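Local atomic coordinates of osmolarity sensor protein EnvZ (Escherichia coli, PDB entry 5XGA), a protein that is a sensor histidine kinase that probably responds to external osmolarity through its periplasmic domain. Residues 17-27 and 44-53. Numbering follows the deposited sequence.
Sequences LAYEVRMLMTD and RREIYRELGI. With CPS (3-[(3-cholamidopropyl)dimethylammonio]-1-propanesulfonate), chain C.
R44 reaches the main-chain carbonyl of L24 through its guanidinium group, an instructive case of an arginine side chain bonding to a backbone oxygen across two helices. Its NH1 donates a nearly straight hydrogen bond (169°) to L24 O at 2.9 Å; the oxygen lies in the guanidinium plane, although the donor stands well above the carbonyl plane. Bends at chi2 and chi3 turn the chain back to that carbonyl, while T26 O and D27 N lie over one face and CPS C14 over the other. Cut back to alanine, R44 would probably leave L24 O without this donor and T26 O without the flat group it lies over. R45 adds CG against CPS C11. I47 sits among E20, M23 and L24: CG2 meets L24 CG at 3.8 Å and E20 CB at 3.7 Å, while CD1 packs on M23 CB. Here, in the periplasmic sensor domain, helices 17-24 and 44-51 run roughly antiparallel, their axes 9.3 Å apart at closest approach and 139° between their directions; helix 73-83 flanks L17 and V21. CPS C10 lies over one face of the Y48 ring, 3.4 Å from CZ, and L24 CD1 is at the ring's edge. L51 slants across E20, whose OE1 rests 3.5 Å from L51 CG, and reaches L17 CD1 with CD1 (4.0 Å). Beyond the Schellman motif at G52, I53 CD1 meets L24 CD1 tip to tip, while the I53 side chain also touches V112 and V114 of strand 110-115.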
loop_
_atom_site.group_PDB
_atom_site.type_symbol
_atom_site.label_atom_id
_atom_site.label_comp_id
_atom_site.label_asym_id
_atom_site.label_seq_id
_atom_site.Cartn_x
_atom_site.Cartn_y
_atom_site.Cartn_z
ATOM N N LEU A 17 -3.973 4.115 0.674
ATOM C CA LEU A 17 -2.856 3.342 0.157
ATOM C C LEU A 17 -3.206 2.604 -1.139
ATOM O O LEU A 17 -2.431 2.601 -2.099
ATOM C CB LEU A 17 -2.409 2.347 1.220
ATOM C CG LEU A 17 -1.258 1.426 0.883
ATOM C CD1 LEU A 17 -0.018 2.236 0.622
ATOM C CD2 LEU A 17 -1.056 0.459 2.046
ATOM N N ALA A 18 -4.368 1.970 -1.157
ATOM C CA ALA A 18 -4.789 1.178 -2.317
ATOM C C ALA A 18 -4.896 2.037 -3.568
ATOM O O ALA A 18 -4.395 1.676 -4.638
ATOM C CB ALA A 18 -6.115 0.493 -2.031
ATOM N N TYR A 19 -5.565 3.174 -3.431
ATOM C CA TYR A 19 -5.732 4.100 -4.542
ATOM C C TYR A 19 -4.402 4.600 -5.070
ATOM O O TYR A 19 -4.175 4.615 -6.279
ATOM C CB TYR A 19 -6.591 5.295 -4.143
ATOM C CG TYR A 19 -6.992 6.074 -5.369
ATOM C CD1 TYR A 19 -7.694 5.453 -6.394
ATOM C CD2 TYR A 19 -6.637 7.408 -5.530
ATOM C CE1 TYR A 19 -8.056 6.142 -7.544
ATOM C CE2 TYR A 19 -6.999 8.110 -6.679
ATOM C CZ TYR A 19 -7.705 7.465 -7.682
ATOM O OH TYR A 19 -8.070 8.135 -8.829
ATOM N N GLU A 20 -3.510 4.996 -4.166
ATOM C CA GLU A 20 -2.208 5.513 -4.571
ATOM C C GLU A 20 -1.315 4.421 -5.148
ATOM O O GLU A 20 -0.631 4.649 -6.134
ATOM C CB GLU A 20 -1.513 6.211 -3.382
ATOM C CG GLU A 20 -2.363 7.317 -2.781
ATOM C CD GLU A 20 -1.570 8.325 -1.958
ATOM O OE1 GLU A 20 -0.329 8.211 -1.887
ATOM O OE2 GLU A 20 -2.192 9.246 -1.394
ATOM N N VAL A 21 -1.309 3.232 -4.544
ATOM C CA VAL A 21 -0.531 2.140 -5.121
ATOM C C VAL A 21 -1.052 1.766 -6.510
ATOM O O VAL A 21 -0.279 1.397 -7.399
ATOM C CB VAL A 21 -0.542 0.913 -4.231
ATOM C CG1 VAL A 21 0.023 -0.287 -4.987
ATOM C CG2 VAL A 21 0.278 1.199 -2.980
ATOM N N ARG A 22 -2.359 1.874 -6.695
ATOM C CA ARG A 22 -2.954 1.600 -7.998
ATOM C C ARG A 22 -2.344 2.540 -9.048
ATOM O O ARG A 22 -2.025 2.133 -10.164
ATOM C CB ARG A 22 -4.472 1.763 -7.927
ATOM C CG ARG A 22 -5.192 1.260 -9.151
ATOM C CD ARG A 22 -6.683 1.461 -9.026
ATOM N NE ARG A 22 -7.309 1.436 -10.344
ATOM C CZ ARG A 22 -8.498 1.964 -10.612
ATOM N NH1 ARG A 22 -9.196 2.550 -9.649
ATOM N NH2 ARG A 22 -8.985 1.905 -11.846
ATOM N N MET A 23 -2.147 3.797 -8.664
ATOM C CA MET A 23 -1.522 4.777 -9.545
ATOM C C MET A 23 -0.028 4.517 -9.722
ATOM O O MET A 23 0.508 4.720 -10.807
ATOM C CB MET A 23 -1.752 6.199 -9.011
ATOM C CG MET A 23 -3.066 6.849 -9.445
ATOM S SD MET A 23 -3.319 8.465 -8.644
ATOM C CE MET A 23 -3.718 7.938 -6.984
ATOM N N LEU A 24 0.648 4.064 -8.662
ATOM C CA LEU A 24 2.048 3.678 -8.777
ATOM C C LEU A 24 2.221 2.664 -9.870
ATOM O O LEU A 24 3.237 2.634 -10.568
ATOM C CB LEU A 24 2.565 3.070 -7.485
ATOM C CG LEU A 24 3.171 4.025 -6.490
ATOM C CD1 LEU A 24 3.696 3.180 -5.353
ATOM C CD2 LEU A 24 4.276 4.830 -7.193
ATOM N N MET A 25 1.206 1.820 -9.993
ATOM C CA MET A 25 1.299 0.608 -10.786
ATOM C C MET A 25 1.160 0.812 -12.277
ATOM O O MET A 25 1.438 -0.104 -13.047
ATOM C CB MET A 25 0.236 -0.385 -10.319
ATOM C CG MET A 25 0.650 -1.150 -9.090
ATOM S SD MET A 25 -0.577 -2.382 -8.605
ATOM C CE MET A 25 -2.060 -1.611 -9.206
ATOM N N THR A 26 0.734 1.994 -12.707
ATOM C CA THR A 26 0.420 2.147 -14.120
ATOM C C THR A 26 0.591 3.583 -14.612
ATOM O O THR A 26 0.615 4.522 -13.824
ATOM C CB THR A 26 -1.032 1.673 -14.389
ATOM O OG1 THR A 26 -1.299 1.654 -15.799
ATOM C CG2 THR A 26 -2.029 2.597 -13.691
ATOM N N ASP A 27 0.704 3.745 -15.925
ATOM C CA ASP A 27 0.741 5.076 -16.511
ATOM C C ASP A 27 -0.656 5.500 -16.982
ATOM O O ASP A 27 -0.864 6.656 -17.378
ATOM C CB ASP A 27 1.750 5.133 -17.667
ATOM C CG ASP A 27 1.428 4.148 -18.784
ATOM O OD1 ASP A 27 0.596 3.250 -18.563
ATOM O OD2 ASP A 27 2.017 4.270 -19.879
ATOM N N ARG A 44 3.615 9.769 -9.799
ATOM C CA ARG A 44 4.005 8.438 -9.356
ATOM C C ARG A 44 5.251 8.500 -8.481
ATOM O O ARG A 44 5.316 7.851 -7.439
ATOM C CB ARG A 44 4.223 7.537 -10.565
ATOM C CG ARG A 44 2.909 7.167 -11.258
ATOM C CD ARG A 44 3.001 5.711 -11.739
ATOM N NE ARG A 44 3.400 5.692 -13.118
ATOM C CZ ARG A 44 3.786 4.627 -13.817
ATOM N NH1 ARG A 44 3.872 3.404 -13.284
ATOM N NH2 ARG A 44 4.105 4.817 -15.080
ATOM N N ARG A 45 6.226 9.296 -8.913
ATOM C CA ARG A 45 7.406 9.585 -8.107
ATOM C C ARG A 45 7.037 10.193 -6.761
ATOM O O ARG A 45 7.596 9.819 -5.734
ATOM C CB ARG A 45 8.351 10.524 -8.860
ATOM C CG ARG A 45 9.210 9.829 -9.893
ATOM C CD ARG A 45 10.284 10.750 -10.443
ATOM N NE ARG A 45 9.715 11.865 -11.196
ATOM C CZ ARG A 45 9.504 11.859 -12.511
ATOM N NH1 ARG A 45 9.810 10.788 -13.234
ATOM N NH2 ARG A 45 8.985 12.926 -13.110
ATOM N N GLU A 46 6.085 11.122 -6.752
ATOM C CA GLU A 46 5.730 11.796 -5.501
ATOM C C GLU A 46 4.914 10.891 -4.567
ATOM O O GLU A 46 5.086 10.930 -3.349
ATOM C CB GLU A 46 4.966 13.087 -5.791
ATOM C CG GLU A 46 5.037 14.099 -4.659
ATOM C CD GLU A 46 6.466 14.409 -4.236
ATOM O OE1 GLU A 46 6.919 13.879 -3.192
ATOM O OE2 GLU A 46 7.140 15.184 -4.947
ATOM N N ILE A 47 4.023 10.081 -5.128
ATOM C CA ILE A 47 3.284 9.091 -4.326
ATOM C C ILE A 47 4.232 8.140 -3.602
ATOM O O ILE A 47 4.079 7.878 -2.402
ATOM C CB ILE A 47 2.334 8.229 -5.189
ATOM C CG1 ILE A 47 1.102 9.036 -5.598
ATOM C CG2 ILE A 47 1.909 6.981 -4.398
ATOM C CD1 ILE A 47 0.258 8.388 -6.731
ATOM N N TYR A 48 5.196 7.612 -4.350
ATOM C CA TYR A 48 6.192 6.708 -3.785
ATOM C C TYR A 48 6.903 7.377 -2.608
ATOM O O TYR A 48 6.995 6.813 -1.533
ATOM C CB TYR A 48 7.209 6.277 -4.842
ATOM C CG TYR A 48 8.072 5.103 -4.389
ATOM C CD1 TYR A 48 7.660 3.793 -4.608
ATOM C CD2 TYR A 48 9.279 5.306 -3.724
ATOM C CE1 TYR A 48 8.424 2.717 -4.180
ATOM C CE2 TYR A 48 10.062 4.231 -3.301
ATOM C CZ TYR A 48 9.623 2.941 -3.532
ATOM O OH TYR A 48 10.378 1.863 -3.124
ATOM N N ARG A 49 7.387 8.594 -2.804
ATOM C CA ARG A 49 8.078 9.278 -1.715
ATOM C C ARG A 49 7.168 9.619 -0.546
ATOM O O ARG A 49 7.500 9.340 0.607
ATOM C CB ARG A 49 8.752 10.542 -2.237
ATOM C CG ARG A 49 9.919 10.260 -3.140
ATOM C CD ARG A 49 10.710 11.524 -3.436
ATOM N NE ARG A 49 11.317 11.467 -4.760
ATOM C CZ ARG A 49 10.896 12.174 -5.804
ATOM N NH1 ARG A 49 9.870 13.011 -5.676
ATOM N NH2 ARG A 49 11.508 12.049 -6.975
ATOM N N GLU A 50 6.022 10.221 -0.833
ATOM C CA GLU A 50 5.104 10.644 0.219
ATOM C C GLU A 50 4.584 9.456 1.040
ATOM O O GLU A 50 4.349 9.582 2.240
ATOM C CB GLU A 50 3.933 11.426 -0.385
ATOM C CG GLU A 50 2.989 12.033 0.642
ATOM C CD GLU A 50 3.668 13.059 1.543
ATOM O OE1 GLU A 50 4.614 13.736 1.080
ATOM O OE2 GLU A 50 3.256 13.184 2.718
ATOM N N LEU A 51 4.410 8.297 0.410
ATOM C CA LEU A 51 3.955 7.147 1.181
ATOM C C LEU A 51 5.039 6.626 2.112
ATOM O O LEU A 51 4.742 5.922 3.072
ATOM C CB LEU A 51 3.492 6.022 0.271
ATOM C CG LEU A 51 2.126 6.195 -0.371
ATOM C CD1 LEU A 51 1.921 5.070 -1.382
ATOM C CD2 LEU A 51 1.049 6.161 0.679
ATOM N N GLY A 52 6.295 6.942 1.816
ATOM C CA GLY A 52 7.395 6.394 2.605
ATOM C C GLY A 52 7.537 4.884 2.440
ATOM O O GLY A 52 7.857 4.156 3.385
ATOM N N ILE A 53 7.299 4.403 1.229
ATOM C CA ILE A 53 7.433 2.987 0.940
ATOM C C ILE A 53 8.882 2.541 1.080
ATOM O O ILE A 53 9.787 3.182 0.540
ATOM C CB ILE A 53 6.943 2.663 -0.481
ATOM C CG1 ILE A 53 5.413 2.672 -0.533
ATOM C CG2 ILE A 53 7.531 1.322 -0.983
ATOM C CD1 ILE A 53 4.848 2.737 -1.944
HETATM C C1 CPS C . 9.820 6.759 -11.784
HETATM C C2 CPS C . 9.066 5.882 -10.800
HETATM C C3 CPS C . 10.681 5.796 -8.777
HETATM C C4 CPS C . 11.854 5.051 -8.140
HETATM C C5 CPS C . 11.609 3.568 -7.921
HETATM C C6 CPS C . 10.666 2.970 -8.928
HETATM C C7 CPS C . 10.349 1.651 -8.298
HETATM C C8 CPS C . 11.785 1.201 -8.216
HETATM C C9 CPS C . 12.640 2.481 -8.242
HETATM C C10 CPS C . 11.138 3.445 -6.485
HETATM C C11 CPS C . 8.412 6.776 -9.779
HETATM C C12 CPS C . 8.995 7.438 -12.877
HETATM C C13 CPS C . 8.093 6.502 -13.655
HETATM C C14 CPS C . 8.198 5.099 -13.092
HETATM C C15 CPS C . 7.993 5.108 -11.592
HETATM C C16 CPS C . 7.750 3.694 -11.118
HETATM C C17 CPS C . 9.051 3.053 -10.717
HETATM C C18 CPS C . 9.518 3.769 -9.472
HETATM C C19 CPS C . 10.069 5.069 -9.962
HETATM C C20 CPS C . 13.916 2.284 -7.399
HETATM C C21 CPS C . 14.723 3.556 -7.122
HETATM C C22 CPS C . 14.836 1.182 -7.941
HETATM C C23 CPS C . 14.576 -0.250 -7.468
HETATM C C24 CPS C . 15.638 -1.230 -7.972
HETATM C C25 CPS C . 14.504 -3.049 -6.788
HETATM C C26 CPS C . 15.002 -3.864 -5.590
HETATM C C27 CPS C . 16.006 -4.948 -5.998
HETATM C C28 CPS C . 14.360 -6.445 -5.171
HETATM C C29 CPS C . 14.692 -6.231 -7.512
HETATM C C30 CPS C . 16.427 -7.278 -6.258
HETATM N N1 CPS C . 15.567 -2.516 -7.631
HETATM N N2 CPS C . 15.368 -6.252 -6.214
HETATM O O1 CPS C . 16.571 -0.885 -8.683
HETATM O O2 CPS C . 8.446 6.588 -15.030
HETATM O O3 CPS C . 10.015 3.218 -11.751
HETATM O O4 CPS C . 13.017 5.279 -8.900
#